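Local structure of Di-haem cytochrome c peroxidase family protein (Burkholderia thailandensis E264, 6NX0) at residues 344-349 with 362-367; 322-327 with 366-371; 100-105 with 256-261. The protein binds two c-type hemes and probably acts as a peroxidase, with an atypically stable bis-Fe(IV) state. One frame throughout, in Å; residues are numbered along the deposited sequence.

Interaction 1: 344-349 with 362-367. With HEC (heme c), chain C.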
loop_
_atom_site.group_PDB
_atom_site.type_symbol
_atom_site.label_atom_id
_atom_site.label_comp_id
_atom_site.label_asym_id
_atom_site.label_seq_id
_atom_site.Cartn_x
_atom_site.Cartn_y
_atom_site.Cartn_z
ATOM N N PHE A 344 0.954 -4.444 19.755
ATOM C CA PHE A 344 0.695 -5.019 18.447
ATOM C C PHE A 344 0.093 -3.949 17.561
ATOM O O PHE A 344 -0.779 -3.194 17.995
ATOM C CB PHE A 344 -0.290 -6.213 18.538
ATOM C CG PHE A 344 0.198 -7.342 19.396
ATOM C CD1 PHE A 344 0.050 -7.293 20.773
ATOM C CD2 PHE A 344 0.850 -8.430 18.841
ATOM C CE1 PHE A 344 0.509 -8.345 21.574
ATOM C CE2 PHE A 344 1.318 -9.475 19.647
ATOM C CZ PHE A 344 1.157 -9.404 21.010
ATOM N N ASP A 345 0.526 -3.910 16.308
ATOM C CA ASP A 345 -0.133 -3.100 15.288
ATOM C C ASP A 345 -1.330 -3.890 14.791
ATOM O O ASP A 345 -1.176 -4.897 14.088
ATOM C CB ASP A 345 0.855 -2.779 14.167
ATOM C CG ASP A 345 0.229 -2.071 12.990
ATOM O OD1 ASP A 345 -0.993 -1.884 12.965
ATOM O OD2 ASP A 345 1.005 -1.698 12.063
ATOM N N ASN A 346 -2.523 -3.451 15.173
ATOM C CA ASN A 346 -3.749 -4.187 14.922
ATOM C C ASN A 346 -4.490 -3.729 13.680
ATOM O O ASN A 346 -5.570 -4.250 13.396
ATOM C CB ASN A 346 -4.670 -4.074 16.141
ATOM C CG ASN A 346 -4.132 -4.847 17.340
ATOM O OD1 ASN A 346 -3.602 -5.946 17.190
ATOM N ND2 ASN A 346 -4.271 -4.273 18.525
ATOM N N GLY A 347 -3.941 -2.795 12.920
ATOM C CA GLY A 347 -4.529 -2.468 11.621
ATOM C C GLY A 347 -5.886 -1.789 11.698
ATOM O O GLY A 347 -6.098 -0.787 12.401
ATOM N N LEU A 348 -6.820 -2.328 10.915
ATOM C CA LEU A 348 -8.035 -1.610 10.569
ATOM C C LEU A 348 -8.892 -1.274 11.787
ATOM O O LEU A 348 -9.645 -0.304 11.751
ATOM C CB LEU A 348 -8.836 -2.439 9.565
ATOM C CG LEU A 348 -10.179 -1.914 9.117
ATOM C CD1 LEU A 348 -10.046 -0.589 8.402
ATOM C CD2 LEU A 348 -10.867 -2.954 8.236
ATOM N N CYS A 349 -8.843 -2.064 12.858
ATOM C CA CYS A 349 -9.779 -1.779 13.951
ATOM C C CYS A 349 -9.542 -0.409 14.576
ATOM O O CYS A 349 -10.475 0.170 15.144
ATOM C CB CYS A 349 -9.718 -2.861 15.031
ATOM S SG CYS A 349 -8.126 -3.168 15.789
ATOM N N GLN A 362 -13.776 -6.397 15.615
ATOM C CA GLN A 362 -13.869 -7.512 14.684
ATOM C C GLN A 362 -12.860 -7.352 13.562
ATOM O O GLN A 362 -12.530 -8.340 12.895
ATOM C CB GLN A 362 -15.273 -7.625 14.095
ATOM C CG GLN A 362 -15.607 -6.533 13.110
ATOM C CD GLN A 362 -17.070 -6.524 12.688
ATOM O OE1 GLN A 362 -17.817 -5.575 12.980
ATOM N NE2 GLN A 362 -17.478 -7.560 11.966
ATOM N N TRP A 363 -12.357 -6.136 13.366
ATOM C CA TRP A 363 -11.425 -5.811 12.292
ATOM C C TRP A 363 -9.978 -5.756 12.758
ATOM O O TRP A 363 -9.112 -5.369 11.975
ATOM C CB TRP A 363 -11.781 -4.468 11.650
ATOM C CG TRP A 363 -13.185 -4.391 11.153
ATOM C CD1 TRP A 363 -14.178 -3.565 11.620
ATOM C CD2 TRP A 363 -13.765 -5.171 10.111
ATOM N NE1 TRP A 363 -15.346 -3.793 10.927
ATOM C CE2 TRP A 363 -15.118 -4.776 9.997
ATOM C CE3 TRP A 363 -13.275 -6.169 9.266
ATOM C CZ2 TRP A 363 -15.978 -5.340 9.061
ATOM C CZ3 TRP A 363 -14.125 -6.732 8.350
ATOM C CH2 TRP A 363 -15.462 -6.322 8.248
ATOM N N CYS A 364 -9.686 -6.085 14.008
ATOM C CA CYS A 364 -8.292 -6.134 14.425
ATOM C C CYS A 364 -7.580 -7.237 13.655
ATOM O O CYS A 364 -8.126 -8.322 13.440
ATOM C CB CYS A 364 -8.180 -6.336 15.935
ATOM S SG CYS A 364 -8.610 -4.847 16.924
ATOM N N ALA A 365 -6.368 -6.926 13.210
ATOM C CA ALA A 365 -5.478 -7.741 12.376
ATOM C C ALA A 365 -5.817 -7.628 10.890
ATOM O O ALA A 365 -5.079 -8.201 10.068
ATOM C CB ALA A 365 -5.444 -9.225 12.782
ATOM N N TYR A 366 -6.830 -6.869 10.506
ATOM C CA TYR A 366 -7.107 -6.654 9.099
ATOM C C TYR A 366 -6.264 -5.510 8.554
ATOM O O TYR A 366 -6.080 -4.483 9.213
ATOM C CB TYR A 366 -8.579 -6.329 8.866
ATOM C CG TYR A 366 -9.507 -7.517 8.884
ATOM C CD1 TYR A 366 -9.739 -8.256 10.042
ATOM C CD2 TYR A 366 -10.185 -7.890 7.730
ATOM C CE1 TYR A 366 -10.604 -9.365 10.025
ATOM C CE2 TYR A 366 -11.051 -8.951 7.715
ATOM C CZ TYR A 366 -11.257 -9.683 8.859
ATOM O OH TYR A 366 -12.135 -10.761 8.802
ATOM N N LEU A 367 -5.795 -5.686 7.325
ATOM C CA LEU A 367 -4.974 -4.714 6.613
ATOM C C LEU A 367 -5.427 -4.676 5.162
ATOM O O LEU A 367 -5.947 -5.661 4.637
ATOM C CB LEU A 367 -3.487 -5.084 6.708
ATOM C CG LEU A 367 -2.903 -5.038 8.112
ATOM C CD1 LEU A 367 -1.571 -5.791 8.126
ATOM C CD2 LEU A 367 -2.733 -3.578 8.532
HETATM FE FE HEC C . -1.291 -11.526 -0.545
HETATM C CHA HEC C . 0.437 -8.962 0.936
HETATM C CHB HEC C . 1.406 -12.190 -2.565
HETATM C CHC HEC C . -2.735 -14.468 -1.556
HETATM C CHD HEC C . -4.130 -10.697 1.157
HETATM N NA HEC C . 0.541 -10.692 -0.808
HETATM C C1A HEC C . 1.028 -9.602 -0.112
HETATM C C2A HEC C . 2.393 -9.412 -0.528
HETATM C C3A HEC C . 2.621 -10.232 -1.560
HETATM C C4A HEC C . 1.461 -11.064 -1.756
HETATM C CMA HEC C . 3.945 -10.462 -2.286
HETATM C CAA HEC C . 3.317 -8.273 -0.039
HETATM C CBA HEC C . 3.160 -7.030 -0.898
HETATM C CGA HEC C . 3.930 -5.819 -0.428
HETATM O O1A HEC C . 3.669 -4.737 -1.037
HETATM O O2A HEC C . 4.545 -5.832 0.675
HETATM N NB HEC C . -0.801 -13.014 -1.817
HETATM C C1B HEC C . 0.353 -13.062 -2.603
HETATM C C2B HEC C . 0.316 -14.282 -3.388
HETATM C C3B HEC C . -0.786 -14.960 -3.073
HETATM C C4B HEC C . -1.526 -14.149 -2.117
HETATM C CMB HEC C . 1.384 -14.657 -4.449
HETATM C CAB HEC C . -1.228 -16.373 -3.533
HETATM C CBB HEC C . -0.173 -17.428 -3.131
HETATM N NC HEC C . -3.107 -12.376 -0.321
HETATM C C1C HEC C . -3.474 -13.632 -0.764
HETATM C C2C HEC C . -4.809 -13.883 -0.300
HETATM C C3C HEC C . -5.237 -12.802 0.367
HETATM C C4C HEC C . -4.160 -11.842 0.403
HETATM C CMC HEC C . -5.567 -15.177 -0.671
HETATM C CAC HEC C . -6.673 -12.504 0.827
HETATM C CBC HEC C . -7.075 -13.561 1.877
HETATM N ND HEC C . -1.761 -10.058 0.754
HETATM C C1D HEC C . -3.016 -9.921 1.355
HETATM C C2D HEC C . -2.907 -8.932 2.387
HETATM C C3D HEC C . -1.504 -8.464 2.393
HETATM C C4D HEC C . -0.855 -9.164 1.318
HETATM C CMD HEC C . -4.003 -8.440 3.327
HETATM C CAD HEC C . -0.881 -7.435 3.346
HETATM C CBD HEC C . -0.459 -8.162 4.608
HETATM C CGD HEC C . 0.488 -7.325 5.429
HETATM O O1D HEC C . 0.972 -6.284 4.920
HETATM O O2D HEC C . 0.887 -7.806 6.529
#
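The first torsions of Cys349 and Cys364 turn their SG atoms toward each other. SG of Cys349 lies between its backbone N and carbonyl carbon (chi1 57°). SG of Cys364 lies anti to its carbonyl carbon, beside the backbone N (chi1 -73°). The SG atoms of Cys349 and Cys364 are joined in a disulfide of 2.1 Å, with a torsion of 94° about the S-S bond, close to the relaxed value. Two backbone hydrogen bonds lie near it. Ala365 N donates to Asn346 O at 2.8 Å. Leu348 N donates to Tyr366 O, also at 2.8 Å. Ala365 belongs to a type II turn from Trp363 to Tyr366. Gly347, with positive phi and no side chain, brings its CA to 3.5 Å from Tyr366 O in a CA-H...O contact. Leu348 and Trp363 lie side by side and point the same way, with Leu348 CD2 3.8 Å from Trp363 CB. Asp345 OD1 accepts from Gly347 N at 3.1 Å, an Asx turn. Asp345 OD2 forms a salt bridge to Arg158, which binds the heme of chain B. Leu367 CD1 touches the propionate oxygen O2D of heme c in chain C. The S-S bond fixes the separation between the start of helix 348-354 and the loop beyond its end, while the two N-H...O bonds set how the two backbones lie against each other.

Interaction 2: 322-327 with 366-371. With HEC (heme c), chain C.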
loop_
_atom_site.group_PDB
_atom_site.type_symbol
_atom_site.label_atom_id
_atom_site.label_comp_id
_atom_site.label_asym_id
_atom_site.label_seq_id
_atom_site.Cartn_x
_atom_site.Cartn_y
_atom_site.Cartn_z
ATOM N N PHE A 322 -8.804 -3.718 -3.166
ATOM C CA PHE A 322 -8.787 -2.672 -2.138
ATOM C C PHE A 322 -9.621 -3.029 -0.925
ATOM O O PHE A 322 -9.972 -2.139 -0.137
ATOM C CB PHE A 322 -9.212 -1.326 -2.721
ATOM C CG PHE A 322 -8.385 -0.931 -3.922
ATOM C CD1 PHE A 322 -7.081 -0.473 -3.759
ATOM C CD2 PHE A 322 -8.875 -1.091 -5.203
ATOM C CE1 PHE A 322 -6.293 -0.133 -4.874
ATOM C CE2 PHE A 322 -8.082 -0.755 -6.311
ATOM C CZ PHE A 322 -6.792 -0.277 -6.123
ATOM N N GLY A 323 -9.872 -4.324 -0.740
ATOM C CA GLY A 323 -10.473 -4.839 0.467
ATOM C C GLY A 323 -9.442 -5.104 1.539
ATOM O O GLY A 323 -8.266 -4.770 1.406
ATOM N N TYR A 324 -9.913 -5.706 2.627
ATOM C CA TYR A 324 -9.135 -5.926 3.844
ATOM C C TYR A 324 -9.171 -7.392 4.235
ATOM O O TYR A 324 -10.217 -8.045 4.155
ATOM C CB TYR A 324 -9.690 -5.066 5.006
ATOM C CG TYR A 324 -9.402 -3.602 4.797
ATOM C CD1 TYR A 324 -10.173 -2.811 3.940
ATOM C CD2 TYR A 324 -8.315 -2.998 5.437
ATOM C CE1 TYR A 324 -9.857 -1.478 3.720
ATOM C CE2 TYR A 324 -8.006 -1.691 5.225
ATOM C CZ TYR A 324 -8.778 -0.920 4.383
ATOM O OH TYR A 324 -8.396 0.397 4.216
ATOM N N ASP A 325 -8.027 -7.921 4.656
ATOM C CA ASP A 325 -8.004 -9.251 5.231
ATOM C C ASP A 325 -6.890 -9.367 6.257
ATOM O O ASP A 325 -6.070 -8.467 6.433
ATOM C CB ASP A 325 -7.872 -10.317 4.142
ATOM C CG ASP A 325 -8.825 -11.483 4.369
ATOM O OD1 ASP A 325 -8.894 -12.002 5.512
ATOM O OD2 ASP A 325 -9.554 -11.820 3.409
ATOM N N ALA A 326 -6.908 -10.484 6.974
ATOM C CA ALA A 326 -6.069 -10.717 8.142
ATOM C C ALA A 326 -5.270 -11.982 7.874
ATOM O O ALA A 326 -5.744 -13.092 8.139
ATOM C CB ALA A 326 -6.921 -10.844 9.406
ATOM N N ILE A 327 -4.047 -11.830 7.361
ATOM C CA ILE A 327 -3.211 -13.002 7.069
ATOM C C ILE A 327 -2.122 -13.229 8.116
ATOM O O ILE A 327 -1.435 -14.267 8.058
ATOM C CB ILE A 327 -2.604 -12.945 5.647
ATOM C CG1 ILE A 327 -1.537 -11.848 5.494
ATOM C CG2 ILE A 327 -3.704 -12.751 4.597
ATOM C CD1 ILE A 327 -0.731 -11.952 4.186
ATOM N N TYR A 366 -6.830 -6.869 10.506
ATOM C CA TYR A 366 -7.107 -6.654 9.099
ATOM C C TYR A 366 -6.264 -5.510 8.554
ATOM O O TYR A 366 -6.080 -4.483 9.213
ATOM C CB TYR A 366 -8.579 -6.329 8.866
ATOM C CG TYR A 366 -9.507 -7.517 8.884
ATOM C CD1 TYR A 366 -9.739 -8.256 10.042
ATOM C CD2 TYR A 366 -10.185 -7.890 7.730
ATOM C CE1 TYR A 366 -10.604 -9.365 10.025
ATOM C CE2 TYR A 366 -11.051 -8.951 7.715
ATOM C CZ TYR A 366 -11.257 -9.683 8.859
ATOM O OH TYR A 366 -12.135 -10.761 8.802
ATOM N N LEU A 367 -5.795 -5.686 7.325
ATOM C CA LEU A 367 -4.974 -4.714 6.613
ATOM C C LEU A 367 -5.427 -4.676 5.162
ATOM O O LEU A 367 -5.947 -5.661 4.637
ATOM C CB LEU A 367 -3.487 -5.084 6.708
ATOM C CG LEU A 367 -2.903 -5.038 8.112
ATOM C CD1 LEU A 367 -1.571 -5.791 8.126
ATOM C CD2 LEU A 367 -2.733 -3.578 8.532
ATOM N N ARG A 368 -5.227 -3.537 4.505
ATOM C CA ARG A 368 -5.669 -3.393 3.118
ATOM C C ARG A 368 -4.807 -4.260 2.204
ATOM O O ARG A 368 -3.577 -4.206 2.256
ATOM C CB ARG A 368 -5.617 -1.930 2.651
ATOM C CG ARG A 368 -6.639 -1.616 1.527
ATOM C CD ARG A 368 -6.536 -0.184 0.955
ATOM N NE ARG A 368 -5.345 -0.097 0.112
ATOM C CZ ARG A 368 -4.422 0.846 0.150
ATOM N NH1 ARG A 368 -4.535 1.907 0.942
ATOM N NH2 ARG A 368 -3.367 0.712 -0.637
ATOM N N THR A 369 -5.452 -5.066 1.364
ATOM C CA THR A 369 -4.708 -5.916 0.443
ATOM C C THR A 369 -3.928 -5.043 -0.527
ATOM O O THR A 369 -4.538 -4.249 -1.260
ATOM C CB THR A 369 -5.659 -6.822 -0.302
ATOM O OG1 THR A 369 -6.329 -7.643 0.673
ATOM C CG2 THR A 369 -4.898 -7.665 -1.301
ATOM N N PRO A 370 -2.599 -5.135 -0.559
ATOM C CA PRO A 370 -1.819 -4.255 -1.435
ATOM C C PRO A 370 -1.815 -4.764 -2.859
ATOM O O PRO A 370 -1.808 -5.973 -3.101
ATOM C CB PRO A 370 -0.410 -4.332 -0.835
ATOM C CG PRO A 370 -0.355 -5.715 -0.265
ATOM C CD PRO A 370 -1.732 -6.028 0.241
ATOM N N GLY A 371 -1.781 -3.835 -3.807
ATOM C CA GLY A 371 -1.521 -4.221 -5.177
ATOM C C GLY A 371 -0.092 -4.702 -5.294
ATOM O O GLY A 371 0.768 -4.300 -4.523
HETATM FE FE HEC C . -1.291 -11.526 -0.545
HETATM C CHA HEC C . 0.437 -8.962 0.936
HETATM C CHB HEC C . 1.406 -12.190 -2.565
HETATM C CHC HEC C . -2.735 -14.468 -1.556
HETATM C CHD HEC C . -4.130 -10.697 1.157
HETATM N NA HEC C . 0.541 -10.692 -0.808
HETATM C C1A HEC C . 1.028 -9.602 -0.112
HETATM C C2A HEC C . 2.393 -9.412 -0.528
HETATM C C3A HEC C . 2.621 -10.232 -1.560
HETATM C C4A HEC C . 1.461 -11.064 -1.756
HETATM C CMA HEC C . 3.945 -10.462 -2.286
HETATM C CAA HEC C . 3.317 -8.273 -0.039
HETATM C CBA HEC C . 3.160 -7.030 -0.898
HETATM C CGA HEC C . 3.930 -5.819 -0.428
HETATM O O1A HEC C . 3.669 -4.737 -1.037
HETATM O O2A HEC C . 4.545 -5.832 0.675
HETATM N NB HEC C . -0.801 -13.014 -1.817
HETATM C C1B HEC C . 0.353 -13.062 -2.603
HETATM C C2B HEC C . 0.316 -14.282 -3.388
HETATM C C3B HEC C . -0.786 -14.960 -3.073
HETATM C C4B HEC C . -1.526 -14.149 -2.117
HETATM C CMB HEC C . 1.384 -14.657 -4.449
HETATM C CAB HEC C . -1.228 -16.373 -3.533
HETATM C CBB HEC C . -0.173 -17.428 -3.131
HETATM N NC HEC C . -3.107 -12.376 -0.321
HETATM C C1C HEC C . -3.474 -13.632 -0.764
HETATM C C2C HEC C . -4.809 -13.883 -0.300
HETATM C C3C HEC C . -5.237 -12.802 0.367
HETATM C C4C HEC C . -4.160 -11.842 0.403
HETATM C CMC HEC C . -5.567 -15.177 -0.671
HETATM C CAC HEC C . -6.673 -12.504 0.827
HETATM C CBC HEC C . -7.075 -13.561 1.877
HETATM N ND HEC C . -1.761 -10.058 0.754
HETATM C C1D HEC C . -3.016 -9.921 1.355
HETATM C C2D HEC C . -2.907 -8.932 2.387
HETATM C C3D HEC C . -1.504 -8.464 2.393
HETATM C C4D HEC C . -0.855 -9.164 1.318
HETATM C CMD HEC C . -4.003 -8.440 3.327
HETATM C CAD HEC C . -0.881 -7.435 3.346
HETATM C CBD HEC C . -0.459 -8.162 4.608
HETATM C CGD HEC C . 0.488 -7.325 5.429
HETATM O O1D HEC C . 0.972 -6.284 4.920
HETATM O O2D HEC C . 0.887 -7.806 6.529
HETATM O O HOH W 1 -10.344 -13.204 8.365
#
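Tyr324 and Asp325 run antiparallel to Arg368 and Leu367: Tyr324 and Arg368 form a non-hydrogen-bonded pair, Asp325 and Leu367 a hydrogen-bonded one. Asp325 N donates to Leu367 O at 3.1 Å, and Leu367 N returns a bond to Asp325 O at 2.9 Å. Thr369 N also donates to Gly323 O at 2.8 Å. Tyr324 and Arg368 share one face. Arg368 CG is anti to the backbone N (chi1 -153°), which lays it over the Tyr324 ring, 4.0 Å from its centroid, in a CH-pi contact. The ring and guanidinium planes are 82° apart. Outside the segments, Tyr324 OH bonds Gly187 O and Arg368 NH1 bonds Gly188 O. Arg368 NH2 is hydrogen-bonded to O1A of the heme of chain B. Ala326 CB lies over the Tyr366 ring, 4.2 Å from its centroid, while Tyr324 CB comes in at the ring edge. Asp325 OD1 accepts from Ala326 N through its anti lone pair. A water next to Tyr366 OH also donates weakly to Asp325 OD1. Asp325 and Leu367 face the heme of chain C. Pro370 CD approaches its C3D to 3.3 Å, and Pro370 O makes a weak hydrogen bond to the axial ligand His305. A proline carbonyl facing the axial histidine is a familiar feature of c-type cytochromes; here strand 367-368 leads directly into it.

Interaction 3: 100-105 with 256-261. With HEC (heme c), chain B.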
loop_
_atom_site.group_PDB
_atom_site.type_symbol
_atom_site.label_atom_id
_atom_site.label_comp_id
_atom_site.label_asym_id
_atom_site.label_seq_id
_atom_site.Cartn_x
_atom_site.Cartn_y
_atom_site.Cartn_z
ATOM N N THR A 100 -0.660 22.002 -14.703
ATOM C CA THR A 100 -0.018 22.989 -13.843
ATOM C C THR A 100 -0.190 22.626 -12.369
ATOM O O THR A 100 0.755 22.775 -11.581
ATOM C CB THR A 100 -0.541 24.399 -14.134
ATOM O OG1 THR A 100 -1.936 24.491 -13.856
ATOM C CG2 THR A 100 -0.290 24.746 -15.577
ATOM N N LEU A 101 -1.365 22.119 -11.979
ATOM C CA LEU A 101 -1.557 21.706 -10.595
ATOM C C LEU A 101 -0.751 20.445 -10.278
ATOM O O LEU A 101 -0.199 20.307 -9.174
ATOM C CB LEU A 101 -3.041 21.494 -10.301
ATOM C CG LEU A 101 -3.354 21.195 -8.835
ATOM C CD1 LEU A 101 -2.820 22.327 -7.928
ATOM C CD2 LEU A 101 -4.831 20.986 -8.599
ATOM N N ALA A 102 -0.644 19.527 -11.244
ATOM C CA ALA A 102 0.158 18.327 -11.042
ATOM C C ALA A 102 1.627 18.689 -10.890
ATOM O O ALA A 102 2.353 18.067 -10.104
ATOM C CB ALA A 102 -0.049 17.366 -12.216
ATOM N N ALA A 103 2.084 19.703 -11.628
ATOM C CA ALA A 103 3.479 20.114 -11.511
ATOM C C ALA A 103 3.759 20.725 -10.143
ATOM O O ALA A 103 4.845 20.544 -9.582
ATOM C CB ALA A 103 3.831 21.093 -12.623
ATOM N N LEU A 104 2.796 21.465 -9.588
ATOM C CA LEU A 104 2.953 21.992 -8.237
ATOM C C LEU A 104 3.020 20.860 -7.211
ATOM O O LEU A 104 3.822 20.894 -6.271
ATOM C CB LEU A 104 1.794 22.930 -7.922
ATOM C CG LEU A 104 1.872 23.789 -6.684
ATOM C CD1 LEU A 104 3.166 24.565 -6.622
ATOM C CD2 LEU A 104 0.668 24.734 -6.771
ATOM N N GLY A 105 2.194 19.837 -7.394
ATOM C CA GLY A 105 2.279 18.677 -6.523
ATOM C C GLY A 105 3.630 17.995 -6.593
ATOM O O GLY A 105 4.176 17.572 -5.567
ATOM N N MET A 256 -0.959 17.773 -4.287
ATOM C CA MET A 256 -0.425 16.412 -4.278
ATOM C C MET A 256 -1.380 15.432 -4.942
ATOM O O MET A 256 -0.953 14.531 -5.665
ATOM C CB MET A 256 -0.154 15.990 -2.840
ATOM C CG MET A 256 0.627 14.680 -2.719
ATOM S SD MET A 256 2.190 14.663 -3.628
ATOM C CE MET A 256 3.061 15.868 -2.652
ATOM N N GLN A 257 -2.681 15.565 -4.668
ATOM C CA GLN A 257 -3.677 14.730 -5.322
ATOM C C GLN A 257 -3.555 14.820 -6.839
ATOM O O GLN A 257 -3.579 13.803 -7.536
ATOM C CB GLN A 257 -5.063 15.157 -4.835
ATOM C CG GLN A 257 -6.170 14.166 -5.064
ATOM C CD GLN A 257 -7.377 14.525 -4.198
ATOM O OE1 GLN A 257 -7.525 14.057 -3.046
ATOM N NE2 GLN A 257 -8.215 15.411 -4.724
ATOM N N ALA A 258 -3.376 16.028 -7.375
ATOM C CA ALA A 258 -3.233 16.169 -8.816
ATOM C C ALA A 258 -1.997 15.445 -9.325
ATOM O O ALA A 258 -2.036 14.806 -10.378
ATOM C CB ALA A 258 -3.175 17.646 -9.201
ATOM N N TYR A 259 -0.871 15.557 -8.609
ATOM C CA TYR A 259 0.333 14.873 -9.066
ATOM C C TYR A 259 0.145 13.366 -9.023
ATOM O O TYR A 259 0.441 12.662 -9.998
ATOM C CB TYR A 259 1.549 15.289 -8.233
ATOM C CG TYR A 259 2.814 14.486 -8.512
ATOM C CD1 TYR A 259 3.274 14.289 -9.799
ATOM C CD2 TYR A 259 3.558 13.962 -7.468
ATOM C CE1 TYR A 259 4.450 13.591 -10.038
ATOM C CE2 TYR A 259 4.711 13.264 -7.693
ATOM C CZ TYR A 259 5.159 13.072 -8.984
ATOM O OH TYR A 259 6.335 12.385 -9.219
ATOM N N LEU A 260 -0.353 12.852 -7.902
ATOM C CA LEU A 260 -0.461 11.410 -7.773
ATOM C C LEU A 260 -1.547 10.821 -8.653
ATOM O O LEU A 260 -1.540 9.608 -8.873
ATOM C CB LEU A 260 -0.683 11.031 -6.309
ATOM C CG LEU A 260 0.478 11.428 -5.376
ATOM C CD1 LEU A 260 0.217 11.009 -3.936
ATOM C CD2 LEU A 260 1.808 10.833 -5.862
ATOM N N GLN A 261 -2.470 11.629 -9.170
ATOM C CA GLN A 261 -3.473 11.119 -10.103
ATOM C C GLN A 261 -3.074 11.317 -11.562
ATOM O O GLN A 261 -3.816 10.890 -12.455
ATOM C CB GLN A 261 -4.846 11.775 -9.840
ATOM C CG GLN A 261 -5.457 11.396 -8.470
ATOM C CD GLN A 261 -6.719 12.167 -8.073
ATOM O OE1 GLN A 261 -7.296 11.910 -7.005
ATOM N NE2 GLN A 261 -7.146 13.107 -8.914
HETATM FE FE HEC B . 4.427 8.197 2.319
HETATM C CHA HEC B . 2.034 5.716 2.677
HETATM C CHB HEC B . 2.390 9.827 0.146
HETATM C CHC HEC B . 6.288 11.064 2.692
HETATM C CHD HEC B . 6.433 6.644 4.649
HETATM N NA HEC B . 2.615 7.789 1.497
HETATM C C1A HEC B . 1.776 6.734 1.797
HETATM C C2A HEC B . 0.598 6.843 0.982
HETATM C C3A HEC B . 0.752 7.923 0.203
HETATM C C4A HEC B . 1.972 8.590 0.579
HETATM C CMA HEC B . -0.272 8.509 -0.762
HETATM C CAA HEC B . -0.601 5.877 1.026
HETATM C CBA HEC B . -0.464 4.819 -0.054
HETATM C CGA HEC B . -1.516 3.744 0.025
HETATM O O1A HEC B . -1.555 2.936 -0.949
HETATM O O2A HEC B . -2.192 3.613 1.092
HETATM N NB HEC B . 4.358 10.092 1.597
HETATM C C1B HEC B . 3.398 10.565 0.712
HETATM C C2B HEC B . 3.686 11.949 0.447
HETATM C C3B HEC B . 4.702 12.333 1.228
HETATM C C4B HEC B . 5.161 11.159 1.931
HETATM C CMB HEC B . 2.875 12.819 -0.519
HETATM C CAB HEC B . 5.402 13.704 1.303
HETATM C CBB HEC B . 4.429 14.749 1.903
HETATM N NC HEC B . 6.048 8.733 3.429
HETATM C C1C HEC B . 6.687 9.965 3.388
HETATM C C2C HEC B . 7.953 9.804 4.067
HETATM C C3C HEC B . 8.036 8.577 4.590
HETATM C C4C HEC B . 6.815 7.889 4.222
HETATM C CMC HEC B . 9.066 10.865 4.063
HETATM C CAC HEC B . 9.305 7.864 5.087
HETATM C CBC HEC B . 9.816 8.465 6.403
HETATM N ND HEC B . 4.281 6.484 3.398
HETATM C C1D HEC B . 5.262 6.021 4.298
HETATM C C2D HEC B . 4.758 4.831 4.934
HETATM C C3D HEC B . 3.398 4.587 4.386
HETATM C C4D HEC B . 3.162 5.639 3.436
HETATM C CMD HEC B . 5.444 4.064 6.048
HETATM C CAD HEC B . 2.424 3.462 4.782
HETATM C CBD HEC B . 1.897 3.811 6.155
HETATM C CGD HEC B . 0.652 3.031 6.538
HETATM O O1D HEC B . 0.203 2.188 5.730
HETATM O O2D HEC B . 0.202 3.241 7.700
HETATM O O HOH W 2 3.287 8.883 4.057
#
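Met256 and Gly105 meet where helix 245-260 crosses helix 99-109. CB of Met256 points away from Gly105, and CG continues anti to the backbone N (chi1 -170°). CG therefore heads for the heme of chain B, 3.7 Å from its methyl CMB. The chain then bends at chi2 and chi3. SD still touches CMB and comes to 4.0 Å from Gly105 O. The terminal CE turns back to the other helix, 3.6 Å from Gly105 O, and also touches CMB. The thioether lies between the heme methyl CMB and Gly105 O, touching both. Tyr259 approaches one turn further on. Its CB lies 3.4 Å from Ala102 O and 3.8 Å from Gly105 C, so at Gly105 it packs directly on the backbone where a side chain would otherwise stand. Ala258 CB meets Leu101 CG at 3.6 Å. The small residues Ala102, Gly105 and Ala258 let the axes come within 6.7 Å, at a signed crossing angle of -102°. The contact between these segments rests on van der Waals packing. The near-perpendicular crossing with a glycine at the contact is consistent with the packing of the N- and C-terminal helices of a cytochrome c domain. Around the crossing, Phe109 of helix 99-109 packs edge-to-face with Tyr259. Helix 228-237 covers Leu101 and Leu104, and helix 198-201 lies against Gln257 and Leu260.

From the N terminus, interaction 3 comes first. It closes a long loop by bringing 256-261 back onto 100-105, and so encloses the attachment site of the first heme. The chain then enters the second heme region. Here 366-371 returns to 322-327, and interaction 2 closes a loop of 38 intervening residues. Interaction 1 nests inside it, closing a shorter loop around most of helix 348-354. The two share Tyr366 and Leu367 and touch directly, Leu348 CD2 against Tyr324 CD2. Interaction 3 is separate, its centre about 27 Å from that of interaction 2. Arg158 and Arg368 join the second heme region to the first heme.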